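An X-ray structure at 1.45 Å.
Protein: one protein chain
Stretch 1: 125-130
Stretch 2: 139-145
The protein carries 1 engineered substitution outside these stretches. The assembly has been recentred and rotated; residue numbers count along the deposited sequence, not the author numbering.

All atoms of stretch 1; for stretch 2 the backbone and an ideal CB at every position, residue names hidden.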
ATOM      1  N   GLY A 125      -5.116 -36.155 -20.333  1.00 30.88           N
ATOM      2  CA  GLY A 125      -6.198 -35.170 -20.338  1.00 27.68           C
ATOM      3  C   GLY A 125      -5.722 -33.809 -20.818  1.00 25.18           C
ATOM      4  O   GLY A 125      -4.713 -33.702 -21.524  1.00 24.85           O
ATOM      5  N   ARG A 126      -6.449 -32.765 -20.431  1.00 22.74           N
ATOM      6  CA  ARG A 126      -6.128 -31.411 -20.873  1.00 20.12           C
ATOM      7  C   ARG A 126      -5.997 -30.464 -19.693  1.00 18.67           C
ATOM      8  O   ARG A 126      -6.499 -30.751 -18.600  1.00 17.75           O
ATOM      9  CB  ARG A 126      -7.184 -30.889 -21.846  1.00 20.17           C
ATOM     10  CG  ARG A 126      -7.405 -31.798 -23.058  1.00 20.30           C
ATOM     11  CD  ARG A 126      -8.238 -31.115 -24.120  1.00 21.54           C
ATOM     12  NE  ARG A 126      -7.461 -30.122 -24.875  1.00 21.85           N
ATOM     13  CZ  ARG A 126      -6.742 -30.384 -25.968  1.00 21.19           C
ATOM     14  NH1 ARG A 126      -6.670 -31.626 -26.445  1.00 22.46           N
ATOM     15  NH2 ARG A 126      -6.074 -29.419 -26.583  1.00 19.40           N
ATOM     16  N   TYR A 127      -5.314 -29.345 -19.935  1.00 17.30           N
ATOM     17  CA  TYR A 127      -5.105 -28.320 -18.923  1.00 16.28           C
ATOM     18  C   TYR A 127      -5.692 -26.993 -19.360  1.00 15.01           C
ATOM     19  O   TYR A 127      -5.549 -26.593 -20.521  1.00 15.07           O
ATOM     20  CB  TYR A 127      -3.617 -28.151 -18.649  1.00 17.84           C
ATOM     21  CG  TYR A 127      -3.047 -29.367 -17.982  1.00 19.44           C
ATOM     22  CD1 TYR A 127      -2.645 -30.477 -18.734  1.00 20.86           C
ATOM     23  CD2 TYR A 127      -2.959 -29.430 -16.597  1.00 20.18           C
ATOM     24  CE1 TYR A 127      -2.143 -31.623 -18.097  1.00 21.56           C
ATOM     25  CE2 TYR A 127      -2.457 -30.552 -15.961  1.00 21.12           C
ATOM     26  CZ  TYR A 127      -2.056 -31.637 -16.705  1.00 21.41           C
ATOM     27  OH  TYR A 127      -1.570 -32.737 -16.033  1.00 22.94           O
ATOM     28  N   LEU A 128      -6.365 -26.326 -18.428  1.00 12.83           N
ATOM     29  CA  LEU A 128      -6.749 -24.927 -18.626  1.00 11.72           C
ATOM     30  C   LEU A 128      -5.544 -24.035 -18.394  1.00 11.79           C
ATOM     31  O   LEU A 128      -4.864 -24.136 -17.367  1.00 11.37           O
ATOM     32  CB  LEU A 128      -7.890 -24.540 -17.686  1.00 11.58           C
ATOM     33  CG  LEU A 128      -8.342 -23.071 -17.775  1.00 10.50           C
ATOM     34  CD1 LEU A 128      -8.869 -22.722 -19.165  1.00 11.16           C
ATOM     35  CD2 LEU A 128      -9.351 -22.783 -16.688  1.00 11.38           C
ATOM     36  N   VAL A 129      -5.272 -23.165 -19.365  1.00 11.01           N
ATOM     37  CA  VAL A 129      -4.175 -22.208 -19.256  1.00 10.66           C
ATOM     38  C   VAL A 129      -4.757 -20.836 -19.570  1.00 10.41           C
ATOM     39  O   VAL A 129      -5.431 -20.656 -20.584  1.00 10.36           O
ATOM     40  CB  VAL A 129      -3.017 -22.559 -20.223  1.00 11.06           C
ATOM     41  CG1 VAL A 129      -1.955 -21.486 -20.186  1.00 12.64           C
ATOM     42  CG2 VAL A 129      -2.416 -23.924 -19.830  1.00 12.46           C
ATOM     43  N   ASP A 130      -4.516 -19.881 -18.677  1.00  9.39           N
ATOM     44  CA  ASP A 130      -5.061 -18.540 -18.872  1.00  9.24           C
ATOM     45  C   ASP A 130      -4.112 -17.556 -18.230  1.00  9.24           C
ATOM     46  O   ASP A 130      -4.059 -17.450 -17.013  1.00 10.19           O
ATOM     47  CB  ASP A 130      -6.455 -18.450 -18.244  1.00  9.58           C
ATOM     48  CG  ASP A 130      -7.076 -17.054 -18.341  1.00  9.47           C
ATOM     49  OD1 ASP A 130      -6.535 -16.182 -19.063  1.00  8.55           O
ATOM     50  OD2 ASP A 130      -8.137 -16.848 -17.696  1.00  9.34           O
ATOM     51  N   UNK A 139      -2.175 -18.548 -12.286  1.00  9.59           N
ATOM     52  CA  UNK A 139      -0.719 -18.489 -12.236  1.00 10.02           C
ATOM     53  C   UNK A 139      -0.075 -19.869 -12.337  1.00 10.63           C
ATOM     54  O   UNK A 139       1.155 -20.005 -12.233  1.00 11.13           O
ATOM     55  CB  UNK A 139      -0.271 -17.805 -10.943  1.00 10.02           C
ATOM     56  N   UNK A 140      -0.918 -20.871 -12.574  1.00 11.37           N
ATOM     57  CA  UNK A 140      -0.485 -22.230 -12.914  1.00 12.13           C
ATOM     58  C   UNK A 140      -1.440 -22.739 -13.968  1.00 12.80           C
ATOM     59  O   UNK A 140      -2.585 -22.303 -14.021  1.00 12.98           O
ATOM     60  CB  UNK A 140      -0.457 -23.151 -11.693  1.00 12.13           C
ATOM     61  N   UNK A 141      -1.003 -23.725 -14.774  1.00 13.13           N
ATOM     62  CA  UNK A 141      -1.987 -24.496 -15.510  1.00 13.76           C
ATOM     63  C   UNK A 141      -2.752 -25.354 -14.503  1.00 13.63           C
ATOM     64  O   UNK A 141      -2.167 -25.776 -13.494  1.00 14.79           O
ATOM     65  CB  UNK A 141      -1.329 -25.353 -16.593  1.00 13.76           C
ATOM     66  N   UNK A 142      -4.035 -25.592 -14.742  1.00 13.10           N
ATOM     67  CA  UNK A 142      -4.793 -26.516 -13.889  1.00 13.51           C
ATOM     68  C   UNK A 142      -5.437 -27.567 -14.764  1.00 14.18           C
ATOM     69  O   UNK A 142      -5.574 -27.370 -15.971  1.00 14.61           O
ATOM     70  CB  UNK A 142      -5.850 -25.779 -13.064  1.00 13.51           C
ATOM     71  N   UNK A 143      -5.805 -28.699 -14.175  1.00 15.08           N
ATOM     72  CA  UNK A 143      -6.467 -29.744 -14.951  1.00 16.36           C
ATOM     73  C   UNK A 143      -7.832 -29.254 -15.391  1.00 16.04           C
ATOM     74  O   UNK A 143      -8.592 -28.734 -14.592  1.00 15.63           O
ATOM     75  CB  UNK A 143      -6.593 -31.037 -14.142  1.00 16.36           C
ATOM     76  N   UNK A 144      -8.159 -29.387 -16.663  1.00 16.86           N
ATOM     77  CA  UNK A 144      -9.478 -28.993 -17.165  1.00 17.67           C
ATOM     78  C   UNK A 144     -10.426 -30.150 -16.805  1.00 18.10           C
ATOM     79  O   UNK A 144     -10.751 -31.032 -17.610  1.00 18.60           O
ATOM     80  CB  UNK A 144      -9.460 -28.713 -18.669  1.00 17.67           C
ATOM     81  N   UNK A 145     -10.808 -30.130 -15.566  1.00 18.44           N
ATOM     82  CA  UNK A 145     -11.587 -31.157 -14.933  1.00 19.80           C
ATOM     83  C   UNK A 145     -12.491 -30.514 -13.892  1.00 18.56           C
ATOM     84  O   UNK A 145     -12.010 -29.859 -12.960  1.00 18.08           O
ATOM     85  CB  UNK A 145     -10.685 -32.222 -14.306  1.00 19.80           C
TER

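The two stretches run roughly antiparallel. Leu 128 and position 142 form a hydrogen-bonded pair: Leu 128 N donates to the O of 142 at 2.8 Å, and the N of 142 donates to Leu 128 O at 3.1 Å. One step along, Tyr 127 and position 143 form a non-hydrogen-bonded pair, their CA atoms 4.4 Å apart.

At position 139 CA-to-CB points away from stretch 1, and nothing of that stretch lies within 5.5 Å of the ideal CB. The contact therefore selects no type; the residue is Thr 139.

Position 140 also points away, with an extended backbone (phi -141°, psi 157°), so many residues would suit. It is Ser 140, whose OG is hydrogen-bonded elsewhere in the structure. Its carbonyl serves the pairing through a water that donates to Ser 140 O (3.1 Å) and accepts from Asp 130 N (2.9 Å).

Position 141 looks sideways, its ideal CB 3.7 Å from Val 129 CG2 and 4.2 Å from Tyr 127 CB. These carbons favour a compact apolar side chain: alanine, valine or proline. A phi of -70° permits proline, and no hydrogen bond to stretch 1 requires an N-H here. The residue is Pro 141; its CB packs 3.9 Å from Val 129 CG2 and 4.3 Å from Tyr 127 CB, while its CA makes a CA-H...O contact with Leu 128 O at 3.4 Å.

Position 142 sends its CB to the same face of the sheet as Leu 128. The neighbouring leucine invites an apolar partner, and the extended backbone (phi -126°, psi 160°) suits a beta-branched one, so valine, isoleucine or leucine are all reasonable. The deposited Ile 142 has chi1 p and chi2 t, and its CG1 lies 4.0 Å from Leu 128 CB.

At position 143 CA-to-CB points away, yet the ideal CB is 4.5 Å from Tyr 127 CE2. A long side chain could lay its aliphatic part by that ring and carry a polar end beyond; lysine, arginine or glutamine would serve. In Arg 143, CG comes 3.7 Å from Tyr 127 CE2, an oblique approach to the ring. The guanidinium turns to its own stretch, forming a salt bridge with position 145 through NE.

Position 144 points toward stretch 1, its ideal CB 3.6 Å from Arg 126 O and 3.9 Å from Leu 128 N. Its own N donates to Arg 126 O (2.9 Å, 168°). With Leu 128 beside it, an apolar chain such as leucine or methionine fits. Leu 144 places CD2 4.1 Å from Leu 128 CB, covering the leucine together with Ile 142.

Position 145 points sideways, with nothing of stretch 1 within 5.5 Å of its ideal CB, so polar types are acceptable. Glu 145 answers the arginine two residues earlier: OE2 accepts from Arg 143 NE at 2.8 Å and from Arg 143 NH2 at 3.0 Å.

Stretch 2 (139-145) TSPIRLE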
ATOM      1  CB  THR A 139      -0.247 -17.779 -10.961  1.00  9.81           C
ATOM      2  OG1 THR A 139      -0.681 -18.518  -9.808  1.00 10.56           O
ATOM      3  CG2 THR A 139      -0.796 -16.325 -10.928  1.00  9.92           C
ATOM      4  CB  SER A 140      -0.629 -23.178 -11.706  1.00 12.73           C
ATOM      5  OG  SER A 140       0.069 -22.714 -10.578  1.00 13.45           O
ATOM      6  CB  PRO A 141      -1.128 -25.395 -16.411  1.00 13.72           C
ATOM      7  CG  PRO A 141       0.163 -25.520 -15.717  1.00 14.61           C
ATOM      8  CD  PRO A 141       0.374 -24.220 -14.978  1.00 13.35           C
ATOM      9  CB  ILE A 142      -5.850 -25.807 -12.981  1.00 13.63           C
ATOM     10  CG1 ILE A 142      -6.988 -25.194 -13.816  1.00 13.26           C
ATOM     11  CG2 ILE A 142      -5.181 -24.771 -12.072  1.00 14.08           C
ATOM     12  CD1 ILE A 142      -8.139 -24.637 -12.991  1.00 12.98           C
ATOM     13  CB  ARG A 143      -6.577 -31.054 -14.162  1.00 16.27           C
ATOM     14  CG  ARG A 143      -5.241 -31.619 -13.707  1.00 17.71           C
ATOM     15  CD  ARG A 143      -5.362 -33.054 -13.208  1.00 19.59           C
ATOM     16  NE  ARG A 143      -6.492 -33.198 -12.291  1.00 24.15           N
ATOM     17  CZ  ARG A 143      -6.481 -32.827 -11.012  1.00 26.82           C
ATOM     18  NH1 ARG A 143      -5.396 -32.276 -10.481  1.00 28.10           N
ATOM     19  NH2 ARG A 143      -7.560 -33.000 -10.260  1.00 28.57           N
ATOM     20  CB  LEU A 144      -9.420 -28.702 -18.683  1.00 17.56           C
ATOM     21  CG  LEU A 144     -10.611 -27.961 -19.302  1.00 19.22           C
ATOM     22  CD1 LEU A 144     -11.515 -27.381 -18.212  1.00 19.64           C
ATOM     23  CD2 LEU A 144     -10.131 -26.846 -20.219  1.00 19.51           C
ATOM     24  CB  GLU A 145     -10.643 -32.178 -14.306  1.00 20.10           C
ATOM     25  CG  GLU A 145     -11.301 -33.371 -13.638  1.00 22.44           C
ATOM     26  CD  GLU A 145     -10.397 -34.084 -12.632  1.00 23.09           C
ATOM     27  OE1 GLU A 145     -10.942 -34.853 -11.803  1.00 27.34           O
ATOM     28  OE2 GLU A 145      -9.170 -33.880 -12.688  1.00 26.74           O
TER
HETATM   29  O   HOH W   1      -8.908 -33.221 -19.021  1.00 37.08           O
HETATM   30  O   HOH W   2      -2.680 -20.325 -16.467  1.00 11.65           O
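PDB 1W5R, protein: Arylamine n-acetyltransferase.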